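Local coordinates for transcriptional regulator (Streptococcus dysgalactiae, PDB 4YV9), which probably regulates transcription as a DNA-binding quorum-sensing receptor for SHP peptide pheromones, at residues S199-S204 with L236-V241. Sequence-based numbering, arbitrary orientation.
Sequences SYFDHS and LKQGQV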
loop_
_atom_site.group_PDB
_atom_site.type_symbol
_atom_site.label_atom_id
_atom_site.label_comp_id
_atom_site.label_asym_id
_atom_site.label_seq_id
_atom_site.Cartn_x
_atom_site.Cartn_y
_atom_site.Cartn_z
ATOM N N SER B 199 -20.503 -5.163 24.704
ATOM C CA SER B 199 -21.554 -4.153 24.860
ATOM C C SER B 199 -21.027 -2.802 25.361
ATOM O O SER B 199 -21.739 -2.070 26.050
ATOM C CB SER B 199 -22.654 -4.662 25.804
ATOM O OG SER B 199 -23.223 -5.873 25.333
ATOM N N TYR B 200 -19.783 -2.480 25.016
ATOM C CA TYR B 200 -19.231 -1.154 25.269
ATOM C C TYR B 200 -19.613 -0.224 24.122
ATOM O O TYR B 200 -18.803 0.023 23.227
ATOM C CB TYR B 200 -17.705 -1.204 25.414
ATOM C CG TYR B 200 -17.226 -1.815 26.709
ATOM C CD1 TYR B 200 -17.086 -1.045 27.858
ATOM C CD2 TYR B 200 -16.905 -3.161 26.785
ATOM C CE1 TYR B 200 -16.645 -1.603 29.047
ATOM C CE2 TYR B 200 -16.462 -3.728 27.967
ATOM C CZ TYR B 200 -16.336 -2.947 29.095
ATOM O OH TYR B 200 -15.899 -3.512 30.270
ATOM N N PHE B 201 -20.833 0.299 24.147
ATOM C CA PHE B 201 -21.337 1.052 22.999
ATOM C C PHE B 201 -20.758 2.470 22.909
ATOM O O PHE B 201 -20.770 3.096 21.844
ATOM C CB PHE B 201 -22.858 1.079 23.045
ATOM C CG PHE B 201 -23.465 -0.291 22.979
ATOM C CD1 PHE B 201 -23.225 -1.113 21.883
ATOM C CD2 PHE B 201 -24.233 -0.779 24.021
ATOM C CE1 PHE B 201 -23.764 -2.389 21.818
ATOM C CE2 PHE B 201 -24.773 -2.048 23.963
ATOM C CZ PHE B 201 -24.539 -2.855 22.858
ATOM N N ASP B 202 -20.253 2.958 24.036
ATOM C CA ASP B 202 -19.445 4.172 24.076
ATOM C C ASP B 202 -18.222 4.010 23.187
ATOM O O ASP B 202 -17.944 4.823 22.297
ATOM C CB ASP B 202 -19.009 4.452 25.517
ATOM C CG ASP B 202 -18.536 3.188 26.233
ATOM O OD1 ASP B 202 -18.986 2.080 25.846
ATOM O OD2 ASP B 202 -17.711 3.294 27.168
ATOM N N HIS B 203 -17.484 2.941 23.452
ATOM C CA HIS B 203 -16.280 2.637 22.716
ATOM C C HIS B 203 -16.604 2.327 21.266
ATOM O O HIS B 203 -15.893 2.762 20.363
ATOM C CB HIS B 203 -15.553 1.470 23.372
ATOM C CG HIS B 203 -15.033 1.784 24.739
ATOM N ND1 HIS B 203 -14.278 0.897 25.474
ATOM C CD2 HIS B 203 -15.153 2.897 25.499
ATOM C CE1 HIS B 203 -13.960 1.448 26.631
ATOM N NE2 HIS B 203 -14.480 2.661 26.672
ATOM N N SER B 204 -17.689 1.585 21.051
ATOM C CA SER B 204 -18.131 1.256 19.697
ATOM C C SER B 204 -18.379 2.520 18.872
ATOM O O SER B 204 -17.903 2.637 17.746
ATOM C CB SER B 204 -19.403 0.405 19.738
ATOM O OG SER B 204 -19.176 -0.793 20.447
ATOM N N LEU B 236 -27.696 -3.869 14.987
ATOM C CA LEU B 236 -28.591 -4.920 15.447
ATOM C C LEU B 236 -28.658 -4.947 16.967
ATOM O O LEU B 236 -29.743 -4.950 17.542
ATOM C CB LEU B 236 -28.147 -6.286 14.917
ATOM C CG LEU B 236 -28.973 -7.465 15.439
ATOM C CD1 LEU B 236 -30.455 -7.227 15.197
ATOM C CD2 LEU B 236 -28.530 -8.763 14.789
ATOM N N LYS B 237 -27.499 -4.936 17.617
ATOM C CA LYS B 237 -27.438 -4.990 19.073
ATOM C C LYS B 237 -28.105 -3.789 19.730
ATOM O O LYS B 237 -28.149 -3.692 20.956
ATOM C CB LYS B 237 -25.990 -5.096 19.545
ATOM C CG LYS B 237 -25.547 -6.516 19.847
ATOM C CD LYS B 237 -24.651 -6.556 21.075
ATOM C CE LYS B 237 -24.062 -7.943 21.292
ATOM N NZ LYS B 237 -23.188 -7.989 22.497
ATOM N N GLN B 238 -28.624 -2.877 18.915
ATOM C CA GLN B 238 -29.403 -1.758 19.416
ATOM C C GLN B 238 -30.673 -1.532 18.601
ATOM O O GLN B 238 -31.038 -0.395 18.309
ATOM C CB GLN B 238 -28.554 -0.492 19.437
ATOM C CG GLN B 238 -27.691 -0.376 20.676
ATOM C CD GLN B 238 -26.423 0.390 20.410
ATOM O OE1 GLN B 238 -25.891 0.348 19.304
ATOM N NE2 GLN B 238 -25.932 1.102 21.419
ATOM N N GLY B 239 -31.327 -2.625 18.226
ATOM C CA GLY B 239 -32.679 -2.576 17.697
ATOM C C GLY B 239 -32.929 -1.805 16.412
ATOM O O GLY B 239 -33.989 -1.202 16.247
ATOM N N GLN B 240 -31.965 -1.813 15.499
ATOM C CA GLN B 240 -32.228 -1.321 14.152
ATOM C C GLN B 240 -32.313 -2.520 13.214
ATOM O O GLN B 240 -31.335 -3.251 13.062
ATOM C CB GLN B 240 -31.142 -0.349 13.688
ATOM C CG GLN B 240 -31.035 0.920 14.511
ATOM C CD GLN B 240 -29.845 1.774 14.101
ATOM O OE1 GLN B 240 -29.064 2.218 14.944
ATOM N NE2 GLN B 240 -29.701 2.006 12.800
ATOM N N VAL B 241 -33.472 -2.721 12.590
ATOM C CA VAL B 241 -33.679 -3.895 11.740
ATOM C C VAL B 241 -32.743 -3.845 10.550
ATOM O O VAL B 241 -32.408 -4.878 9.964
ATOM C CB VAL B 241 -35.142 -4.015 11.221
ATOM C CG1 VAL B 241 -35.332 -3.265 9.892
ATOM C CG2 VAL B 241 -35.529 -5.471 11.063
#
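Phe201 holds its CG anti to the carbonyl carbon, beside the backbone N (chi1 -61°); its CB leaves the backbone toward 236-241, and this torsion sets how the ring lies between its neighbours. Gln238 comes from the opposite direction, its chain stretched out beyond CG, and lays its amide over one face of that ring. The amide carbon CD sits 3.8 Å from Phe201 CD1, and the two planes are inclined by 31°, a tilted overlap displaced toward the rim of the ring. On the other face lies the carbonyl carbon C of Ser199, 4.0 Å above the ring centre, so the phenyl group lies between the backbone of Ser199 and the side-chain amide of Gln238. Lys237 takes the edge: it crosses the phenylalanine side chain at about a right angle, with CD 4.1 Å from Phe201 CZ. In the helical, TPR-like C-terminal repeat domain, 199-204 holds the end of the turn after helix 179-197 and the first turn of helix 201-215, while 236-241 is essentially the loop between helices 221-236 and 242-256. Ser199 and Gly239, both with positive phi, end their helices in Schellman motifs; in the second, Gln240 N bonds to Lys235 O and Gly239 N to Leu236 O (2.9 Å). The lysine chain, bent at chi2 (-141°), runs past the ring edge, and NZ is hydrogen-bonded to Ile196 O; Ser199 OG lies 3.5 Å from Lys237 NZ. N-cap Tyr200 accepts at O from Ser204 N and OG, the hydroxyl at 2.9 Å and well above the carbonyl plane. Tyr234 also packs against Phe201.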